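PDB 4HBK: aldo-keto reductase family 1, member B4 (Aldose reductase) from Schistosoma japonicum, which probably catalyses the NADPH-dependent reduction of aldehydes, including the aldehyde form of sugars, to the corresponding alcohols. Local coordinates for residues Tyr80-Glu93 with Cys126-Leu138. Residues are numbered along the deposited sequence; the frame is centred on the assembly and turned at random.
Sequences YVYRNEAEIGEALE and CEETLKNLRLNYL
Gly-89 lies against the end of helix 119-133, and here two neighbouring helices of the aldo-keto reductase (beta/alpha)8 barrel pack backbone to backbone. Their local axes approach to 7.7 Å at an angle of 44°. Without a side chain, Gly-89 lets its CA come within 3.6 Å of Leu-133 CA; a water donates to both Gly-89 O and Leu-133 O. Asn-132 O receives CA-H...O contacts from Ala-86 and Gly-89. Leu-133 CD2 packs on Ile-88 CG2 (3.6 Å), which leans on Val-61 of helix 60-71, while Leu-92 and Leu-135 meet over Ile-108 of strand 107-112. Thr-129 OG1 donates to the syn lone pair of Glu-85 OE1 (2.7 Å), and the Tyr-80 ring edge meets Thr-129 OG1 and Glu-128 CG. A water bridges Glu-85 OE1 to Asn-132 ND2, and Ser-110 binds OE2.

The outer margin is looser. Arg-134, in the Schellman turn that ends the helix, bends at chi2 (146°) and chi3 to run over Gly-89. Glu-90 CB lies over one guanidinium face; Glu-93 OE1, nearly in the guanidinium plane, takes a salt bridge from NH2 (2.8 Å) and a weak bond from NE, well out of its carboxylate plane. The buried Glu-85 carboxylate, gripped by two hydroxyls and a water beside strand 107-112, is thus probably stabilised as an anion.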
ATOM      1  N   TYR A  80       4.775  -9.811   1.018  1.00 11.76           N
ATOM      2  CA  TYR A  80       5.193 -11.179   1.242  1.00 15.09           C
ATOM      3  C   TYR A  80       4.001 -12.103   1.119  1.00 11.26           C
ATOM      4  O   TYR A  80       4.104 -13.198   0.577  1.00 13.84           O
ATOM      5  CB  TYR A  80       5.793 -11.301   2.642  1.00 18.70           C
ATOM      6  CG  TYR A  80       6.283 -12.686   2.982  1.00 19.18           C
ATOM      7  CD1 TYR A  80       7.627 -13.014   2.862  1.00 24.23           C
ATOM      8  CD2 TYR A  80       5.406 -13.664   3.437  1.00 18.21           C
ATOM      9  CE1 TYR A  80       8.085 -14.282   3.185  1.00 30.08           C
ATOM     10  CE2 TYR A  80       5.855 -14.938   3.755  1.00 21.79           C
ATOM     11  CZ  TYR A  80       7.193 -15.241   3.628  1.00 25.01           C
ATOM     12  OH  TYR A  80       7.648 -16.503   3.951  1.00 40.74           O
ATOM     13  N   VAL A  81       2.860 -11.654   1.629  1.00 13.90           N
ATOM     14  CA  VAL A  81       1.693 -12.526   1.767  1.00 12.92           C
ATOM     15  C   VAL A  81       1.054 -12.933   0.432  1.00 14.66           C
ATOM     16  O   VAL A  81       0.287 -13.890   0.383  1.00 14.21           O
ATOM     17  CB  VAL A  81       0.608 -11.888   2.666  1.00 13.94           C
ATOM     18  CG1 VAL A  81      -0.023 -10.693   1.971  1.00 10.15           C
ATOM     19  CG2 VAL A  81      -0.457 -12.909   3.017  1.00 11.03           C
ATOM     20  N   TYR A  82       1.353 -12.213  -0.646  1.00 14.44           N
ATOM     21  CA  TYR A  82       0.786 -12.565  -1.953  1.00 15.62           C
ATOM     22  C   TYR A  82       1.558 -13.724  -2.570  1.00 17.50           C
ATOM     23  O   TYR A  82       1.156 -14.274  -3.593  1.00 18.81           O
ATOM     24  CB  TYR A  82       0.806 -11.364  -2.897  1.00 15.49           C
ATOM     25  CG  TYR A  82       0.010 -10.195  -2.379  1.00 18.12           C
ATOM     26  CD1 TYR A  82      -1.280 -10.377  -1.888  1.00 22.16           C
ATOM     27  CD2 TYR A  82       0.542  -8.922  -2.364  1.00 15.78           C
ATOM     28  CE1 TYR A  82      -2.018  -9.319  -1.409  1.00 20.23           C
ATOM     29  CE2 TYR A  82      -0.191  -7.849  -1.885  1.00 20.01           C
ATOM     30  CZ  TYR A  82      -1.468  -8.056  -1.406  1.00 23.94           C
ATOM     31  OH  TYR A  82      -2.212  -7.002  -0.928  1.00 27.64           O
ATOM     32  N   ARG A  83       2.689 -14.066  -1.956  1.00 15.73           N
ATOM     33  CA  ARG A  83       3.473 -15.231  -2.353  1.00 15.75           C
ATOM     34  C   ARG A  83       3.921 -15.199  -3.815  1.00 19.61           C
ATOM     35  O   ARG A  83       3.964 -16.237  -4.474  1.00 21.70           O
ATOM     36  CB  ARG A  83       2.668 -16.505  -2.084  1.00 22.58           C
ATOM     37  CG  ARG A  83       2.422 -16.741  -0.606  1.00 28.68           C
ATOM     38  CD  ARG A  83       2.631 -18.198  -0.241  1.00 41.37           C
ATOM     39  NE  ARG A  83       1.357 -18.876  -0.029  1.00 48.63           N
ATOM     40  CZ  ARG A  83       1.063 -19.587   1.055  1.00 49.93           C
ATOM     41  NH1 ARG A  83       1.959 -19.723   2.027  1.00 49.56           N
ATOM     42  NH2 ARG A  83      -0.124 -20.168   1.164  1.00 50.08           N
ATOM     43  N   ASN A  84       4.256 -14.016  -4.321  1.00 16.08           N
ATOM     44  CA  ASN A  84       4.705 -13.888  -5.704  1.00 13.67           C
ATOM     45  C   ASN A  84       5.874 -12.933  -5.865  1.00 13.92           C
ATOM     46  O   ASN A  84       6.126 -12.439  -6.960  1.00 14.42           O
ATOM     47  CB  ASN A  84       3.551 -13.432  -6.606  1.00 13.96           C
ATOM     48  CG  ASN A  84       2.951 -12.121  -6.155  1.00 12.90           C
ATOM     49  OD1 ASN A  84       3.500 -11.451  -5.279  1.00 10.11           O
ATOM     50  ND2 ASN A  84       1.825 -11.740  -6.753  1.00 12.62           N
ATOM     51  N   GLU A  85       6.588 -12.664  -4.778  1.00 15.51           N
ATOM     52  CA  GLU A  85       7.699 -11.720  -4.844  1.00 14.17           C
ATOM     53  C   GLU A  85       8.860 -12.292  -5.659  1.00 15.36           C
ATOM     54  O   GLU A  85       9.666 -11.543  -6.208  1.00 15.07           O
ATOM     55  CB  GLU A  85       8.162 -11.309  -3.445  1.00 12.79           C
ATOM     56  CG  GLU A  85       7.099 -10.551  -2.662  1.00 14.43           C
ATOM     57  CD  GLU A  85       7.622  -9.947  -1.375  1.00 16.17           C
ATOM     58  OE1 GLU A  85       8.226 -10.680  -0.561  1.00 15.38           O
ATOM     59  OE2 GLU A  85       7.430  -8.730  -1.175  1.00 14.88           O
ATOM     60  N   ALA A  86       8.939 -13.617  -5.750  1.00 11.90           N
ATOM     61  CA  ALA A  86       9.981 -14.244  -6.558  1.00 11.48           C
ATOM     62  C   ALA A  86       9.715 -14.011  -8.049  1.00 13.97           C
ATOM     63  O   ALA A  86      10.634 -13.726  -8.807  1.00 11.52           O
ATOM     64  CB  ALA A  86      10.086 -15.735  -6.242  1.00 13.29           C
ATOM     65  N   GLU A  87       8.452 -14.120  -8.458  1.00 12.60           N
ATOM     66  CA  GLU A  87       8.069 -13.828  -9.837  1.00 15.00           C
ATOM     67  C   GLU A  87       8.257 -12.349 -10.144  1.00 13.77           C
ATOM     68  O   GLU A  87       8.655 -11.975 -11.249  1.00 14.43           O
ATOM     69  CB  GLU A  87       6.617 -14.240 -10.106  1.00 16.04           C
ATOM     70  CG  GLU A  87       6.389 -15.740 -10.247  1.00 24.02           C
ATOM     71  CD  GLU A  87       6.647 -16.529  -8.956  1.00 32.65           C
ATOM     72  OE1 GLU A  87       6.495 -15.958  -7.841  1.00 27.73           O
ATOM     73  OE2 GLU A  87       7.008 -17.732  -9.067  1.00 30.60           O
ATOM     74  N   ILE A  88       7.961 -11.506  -9.164  1.00 12.24           N
ATOM     75  CA  ILE A  88       8.151 -10.073  -9.320  1.00 11.79           C
ATOM     76  C   ILE A  88       9.640  -9.737  -9.463  1.00 13.45           C
ATOM     77  O   ILE A  88      10.047  -9.037 -10.388  1.00 12.05           O
ATOM     78  CB  ILE A  88       7.523  -9.306  -8.141  1.00 10.85           C
ATOM     79  CG1 ILE A  88       5.997  -9.304  -8.280  1.00 12.01           C
ATOM     80  CG2 ILE A  88       8.074  -7.876  -8.070  1.00 10.78           C
ATOM     81  CD1 ILE A  88       5.231  -8.883  -7.035  1.00  8.42           C
ATOM     82  N   GLY A  89      10.448 -10.249  -8.541  1.00 13.97           N
ATOM     83  CA  GLY A  89      11.880 -10.031  -8.564  1.00 13.11           C
ATOM     84  C   GLY A  89      12.505 -10.347  -9.914  1.00 17.07           C
ATOM     85  O   GLY A  89      13.354  -9.603 -10.399  1.00 15.12           O
ATOM     86  N   GLU A  90      12.089 -11.451 -10.527  1.00 12.25           N
ATOM     87  CA  GLU A  90      12.668 -11.861 -11.805  1.00 15.21           C
ATOM     88  C   GLU A  90      12.220 -10.927 -12.921  1.00 17.62           C
ATOM     89  O   GLU A  90      13.045 -10.440 -13.705  1.00 16.87           O
ATOM     90  CB  GLU A  90      12.286 -13.304 -12.148  1.00 14.57           C
ATOM     91  CG  GLU A  90      12.965 -13.832 -13.398  1.00 17.82           C
ATOM     92  CD  GLU A  90      12.555 -15.257 -13.732  1.00 27.36           C
ATOM     93  OE1 GLU A  90      13.415 -16.017 -14.227  1.00 33.83           O
ATOM     94  OE2 GLU A  90      11.379 -15.619 -13.508  1.00 30.51           O
ATOM     95  N   ALA A  91      10.914 -10.682 -12.997  1.00 10.90           N
ATOM     96  CA  ALA A  91      10.390  -9.754 -13.988  1.00 14.69           C
ATOM     97  C   ALA A  91      11.061  -8.387 -13.840  1.00 13.71           C
ATOM     98  O   ALA A  91      11.441  -7.758 -14.828  1.00 13.62           O
ATOM     99  CB  ALA A  91       8.868  -9.640 -13.867  1.00 11.27           C
ATOM    100  N   LEU A  92      11.232  -7.940 -12.598  1.00 13.87           N
ATOM    101  CA  LEU A  92      11.868  -6.653 -12.317  1.00 11.98           C
ATOM    102  C   LEU A  92      13.308  -6.622 -12.833  1.00 14.78           C
ATOM    103  O   LEU A  92      13.741  -5.652 -13.454  1.00 10.92           O
ATOM    104  CB  LEU A  92      11.882  -6.382 -10.812  1.00 14.65           C
ATOM    105  CG  LEU A  92      11.855  -4.932 -10.316  1.00 15.37           C
ATOM    106  CD1 LEU A  92      12.684  -4.749  -9.043  1.00 13.94           C
ATOM    107  CD2 LEU A  92      12.306  -3.979 -11.396  1.00 12.43           C
ATOM    108  N   GLU A  93      14.055  -7.679 -12.548  1.00 12.52           N
ATOM    109  CA  GLU A  93      15.465  -7.709 -12.904  1.00 17.41           C
ATOM    110  C   GLU A  93      15.621  -7.681 -14.416  1.00 16.51           C
ATOM    111  O   GLU A  93      16.492  -6.996 -14.951  1.00 17.59           O
ATOM    112  CB  GLU A  93      16.133  -8.951 -12.328  1.00 17.38           C
ATOM    113  CG  GLU A  93      17.625  -9.050 -12.598  1.00 18.54           C
ATOM    114  CD  GLU A  93      18.223 -10.239 -11.880  1.00 25.85           C
ATOM    115  OE1 GLU A  93      17.984 -11.384 -12.326  1.00 24.61           O
ATOM    116  OE2 GLU A  93      18.895 -10.033 -10.844  1.00 29.26           O
ATOM    117  N   CYS A 126      12.403  -9.915   6.263  1.00 10.33           N
ATOM    118  CA  CYS A 126      12.834  -8.873   5.341  1.00 10.80           C
ATOM    119  C   CYS A 126      13.875  -9.425   4.370  1.00 11.62           C
ATOM    120  O   CYS A 126      13.797  -9.198   3.165  1.00 11.42           O
ATOM    121  CB  CYS A 126      13.404  -7.674   6.095  1.00  8.32           C
ATOM    122  SG  CYS A 126      13.782  -6.258   5.015  1.00 12.37           S
ATOM    123  N   GLU A 127      14.843 -10.153   4.909  1.00 11.80           N
ATOM    124  CA  GLU A 127      15.926 -10.718   4.112  1.00 15.08           C
ATOM    125  C   GLU A 127      15.383 -11.672   3.072  1.00 15.48           C
ATOM    126  O   GLU A 127      15.911 -11.763   1.961  1.00 13.44           O
ATOM    127  CB  GLU A 127      16.940 -11.438   5.011  1.00 16.36           C
ATOM    128  CG  GLU A 127      17.803 -10.482   5.833  1.00 16.92           C
ATOM    129  CD  GLU A 127      18.769 -11.193   6.772  1.00 20.78           C
ATOM    130  OE1 GLU A 127      19.789 -10.584   7.149  1.00 21.37           O
ATOM    131  OE2 GLU A 127      18.503 -12.347   7.151  1.00 22.69           O
ATOM    132  N   GLU A 128      14.327 -12.389   3.448  1.00 13.14           N
ATOM    133  CA  GLU A 128      13.680 -13.342   2.564  1.00 12.05           C
ATOM    134  C   GLU A 128      12.997 -12.621   1.410  1.00 13.63           C
ATOM    135  O   GLU A 128      13.174 -12.978   0.251  1.00 13.56           O
ATOM    136  CB  GLU A 128      12.657 -14.163   3.357  1.00 18.29           C
ATOM    137  CG  GLU A 128      11.526 -14.760   2.527  1.00 23.54           C
ATOM    138  CD  GLU A 128      11.804 -16.187   2.111  1.00 37.00           C
ATOM    139  OE1 GLU A 128      12.942 -16.462   1.661  1.00 37.57           O
ATOM    140  OE2 GLU A 128      10.889 -17.037   2.250  1.00 43.83           O
ATOM    141  N   THR A 129      12.209 -11.606   1.745  1.00 14.59           N
ATOM    142  CA  THR A 129      11.570 -10.751   0.756  1.00 11.94           C
ATOM    143  C   THR A 129      12.605 -10.155  -0.213  1.00 11.72           C
ATOM    144  O   THR A 129      12.415 -10.168  -1.422  1.00 10.15           O
ATOM    145  CB  THR A 129      10.735  -9.636   1.458  1.00 14.46           C
ATOM    146  OG1 THR A 129       9.439 -10.155   1.801  1.00 10.57           O
ATOM    147  CG2 THR A 129      10.580  -8.395   0.569  1.00  7.31           C
ATOM    148  N   LEU A 130      13.718  -9.659   0.318  1.00 12.16           N
ATOM    149  CA  LEU A 130      14.764  -9.061  -0.525  1.00 12.37           C
ATOM    150  C   LEU A 130      15.415 -10.104  -1.415  1.00 13.92           C
ATOM    151  O   LEU A 130      15.776  -9.828  -2.558  1.00 12.19           O
ATOM    152  CB  LEU A 130      15.839  -8.397   0.330  1.00 10.42           C
ATOM    153  CG  LEU A 130      15.476  -7.078   1.005  1.00 12.06           C
ATOM    154  CD1 LEU A 130      16.495  -6.734   2.089  1.00 13.71           C
ATOM    155  CD2 LEU A 130      15.400  -5.983  -0.033  1.00 10.84           C
ATOM    156  N   LYS A 131      15.586 -11.303  -0.876  1.00 13.65           N
ATOM    157  CA  LYS A 131      16.101 -12.407  -1.670  1.00 15.56           C
ATOM    158  C   LYS A 131      15.185 -12.657  -2.859  1.00 15.91           C
ATOM    159  O   LYS A 131      15.635 -12.676  -3.999  1.00 17.14           O
ATOM    160  CB  LYS A 131      16.206 -13.669  -0.814  1.00 18.33           C
ATOM    161  CG  LYS A 131      16.689 -14.897  -1.545  1.00 20.99           C
ATOM    162  CD  LYS A 131      16.903 -16.036  -0.560  1.00 28.03           C
ATOM    163  CE  LYS A 131      17.236 -17.337  -1.280  1.00 45.16           C
ATOM    164  NZ  LYS A 131      16.863 -18.536  -0.467  1.00 44.44           N
ATOM    165  N   ASN A 132      13.898 -12.858  -2.585  1.00 14.54           N
ATOM    166  CA  ASN A 132      12.919 -13.115  -3.639  1.00 13.12           C
ATOM    167  C   ASN A 132      12.793 -11.987  -4.659  1.00 12.49           C
ATOM    168  O   ASN A 132      12.643 -12.242  -5.850  1.00 12.46           O
ATOM    169  CB  ASN A 132      11.551 -13.432  -3.041  1.00 16.71           C
ATOM    170  CG  ASN A 132      11.512 -14.803  -2.381  1.00 18.79           C
ATOM    171  OD1 ASN A 132      12.272 -15.693  -2.745  1.00 21.59           O
ATOM    172  ND2 ASN A 132      10.635 -14.972  -1.404  1.00 17.57           N
ATOM    173  N   LEU A 133      12.847 -10.741  -4.193  1.00 12.72           N
ATOM    174  CA  LEU A 133      12.762  -9.584  -5.088  1.00 12.68           C
ATOM    175  C   LEU A 133      14.081  -9.334  -5.807  1.00 12.71           C
ATOM    176  O   LEU A 133      14.148  -8.519  -6.726  1.00 14.31           O
ATOM    177  CB  LEU A 133      12.349  -8.334  -4.313  1.00 11.26           C
ATOM    178  CG  LEU A 133      10.888  -8.302  -3.853  1.00 13.25           C
ATOM    179  CD1 LEU A 133      10.575  -7.034  -3.058  1.00  7.82           C
ATOM    180  CD2 LEU A 133       9.965  -8.432  -5.073  1.00 12.90           C
ATOM    181  N   ARG A 134      15.136 -10.013  -5.364  1.00 11.94           N
ATOM    182  CA  ARG A 134      16.441  -9.869  -5.993  1.00 15.97           C
ATOM    183  C   ARG A 134      17.010  -8.455  -5.807  1.00 15.08           C
ATOM    184  O   ARG A 134      17.679  -7.916  -6.685  1.00 14.46           O
ATOM    185  CB  ARG A 134      16.351 -10.276  -7.474  1.00 13.10           C
ATOM    186  CG  ARG A 134      16.031 -11.769  -7.614  1.00 18.16           C
ATOM    187  CD  ARG A 134      15.160 -12.103  -8.821  1.00 27.32           C
ATOM    188  NE  ARG A 134      15.955 -12.424 -10.000  1.00 26.41           N
ATOM    189  CZ  ARG A 134      15.964 -13.605 -10.618  1.00 27.30           C
ATOM    190  NH1 ARG A 134      15.205 -14.607 -10.191  1.00 20.23           N
ATOM    191  NH2 ARG A 134      16.733 -13.773 -11.686  1.00 20.78           N
ATOM    192  N   LEU A 135      16.758  -7.885  -4.632  1.00 16.11           N
ATOM    193  CA  LEU A 135      17.158  -6.527  -4.300  1.00 14.22           C
ATOM    194  C   LEU A 135      18.129  -6.530  -3.119  1.00 17.78           C
ATOM    195  O   LEU A 135      18.152  -7.481  -2.338  1.00 14.11           O
ATOM    196  CB  LEU A 135      15.919  -5.720  -3.913  1.00 12.46           C
ATOM    197  CG  LEU A 135      14.868  -5.553  -5.006  1.00 16.93           C
ATOM    198  CD1 LEU A 135      13.681  -4.746  -4.472  1.00 15.67           C
ATOM    199  CD2 LEU A 135      15.492  -4.885  -6.229  1.00 13.15           C
ATOM    200  N   ASN A 136      18.911  -5.460  -2.974  1.00 11.20           N
ATOM    201  CA  ASN A 136      19.765  -5.323  -1.798  1.00 15.76           C
ATOM    202  C   ASN A 136      19.106  -4.490  -0.719  1.00 13.02           C
ATOM    203  O   ASN A 136      19.497  -4.561   0.439  1.00 14.84           O
ATOM    204  CB  ASN A 136      21.129  -4.734  -2.161  1.00 13.57           C
ATOM    205  CG  ASN A 136      21.833  -5.549  -3.222  1.00 20.15           C
ATOM    206  OD1 ASN A 136      21.970  -6.764  -3.106  1.00 20.83           O
ATOM    207  ND2 ASN A 136      22.246  -4.890  -4.281  1.00 17.10           N
ATOM    208  N   TYR A 137      18.110  -3.703  -1.107  1.00  9.94           N
ATOM    209  CA  TYR A 137      17.353  -2.893  -0.156  1.00 11.18           C
ATOM    210  C   TYR A 137      15.950  -2.613  -0.694  1.00 10.76           C
ATOM    211  O   TYR A 137      15.703  -2.726  -1.896  1.00 10.16           O
ATOM    212  CB  TYR A 137      18.071  -1.568   0.129  1.00 10.39           C
ATOM    213  CG  TYR A 137      18.056  -0.621  -1.047  1.00 14.50           C
ATOM    214  CD1 TYR A 137      17.008   0.277  -1.230  1.00 10.90           C
ATOM    215  CD2 TYR A 137      19.082  -0.637  -1.990  1.00 16.71           C
ATOM    216  CE1 TYR A 137      16.989   1.136  -2.313  1.00 15.08           C
ATOM    217  CE2 TYR A 137      19.073   0.221  -3.077  1.00 13.68           C
ATOM    218  CZ  TYR A 137      18.027   1.101  -3.236  1.00 16.79           C
ATOM    219  OH  TYR A 137      18.023   1.964  -4.314  1.00 22.12           O
ATOM    220  N   LEU A 138      15.042  -2.255   0.211  1.00 10.35           N
ATOM    221  CA  LEU A 138      13.684  -1.864  -0.144  1.00 10.74           C
ATOM    222  C   LEU A 138      13.579  -0.367   0.062  1.00 11.42           C
ATOM    223  O   LEU A 138      14.208   0.183   0.963  1.00  8.80           O
ATOM    224  CB  LEU A 138      12.656  -2.572   0.756  1.00 11.06           C
ATOM    225  CG  LEU A 138      12.553  -4.100   0.700  1.00 10.73           C
ATOM    226  CD1 LEU A 138      11.655  -4.649   1.808  1.00 10.49           C
ATOM    227  CD2 LEU A 138      12.031  -4.553  -0.661  1.00  9.77           C
TER
HETATM  228  O   HOH W   1       8.948 -13.158  -0.427  1.00 19.71           O
HETATM  229  O   HOH W   2      14.760  -7.430  -9.250  1.00 16.90           O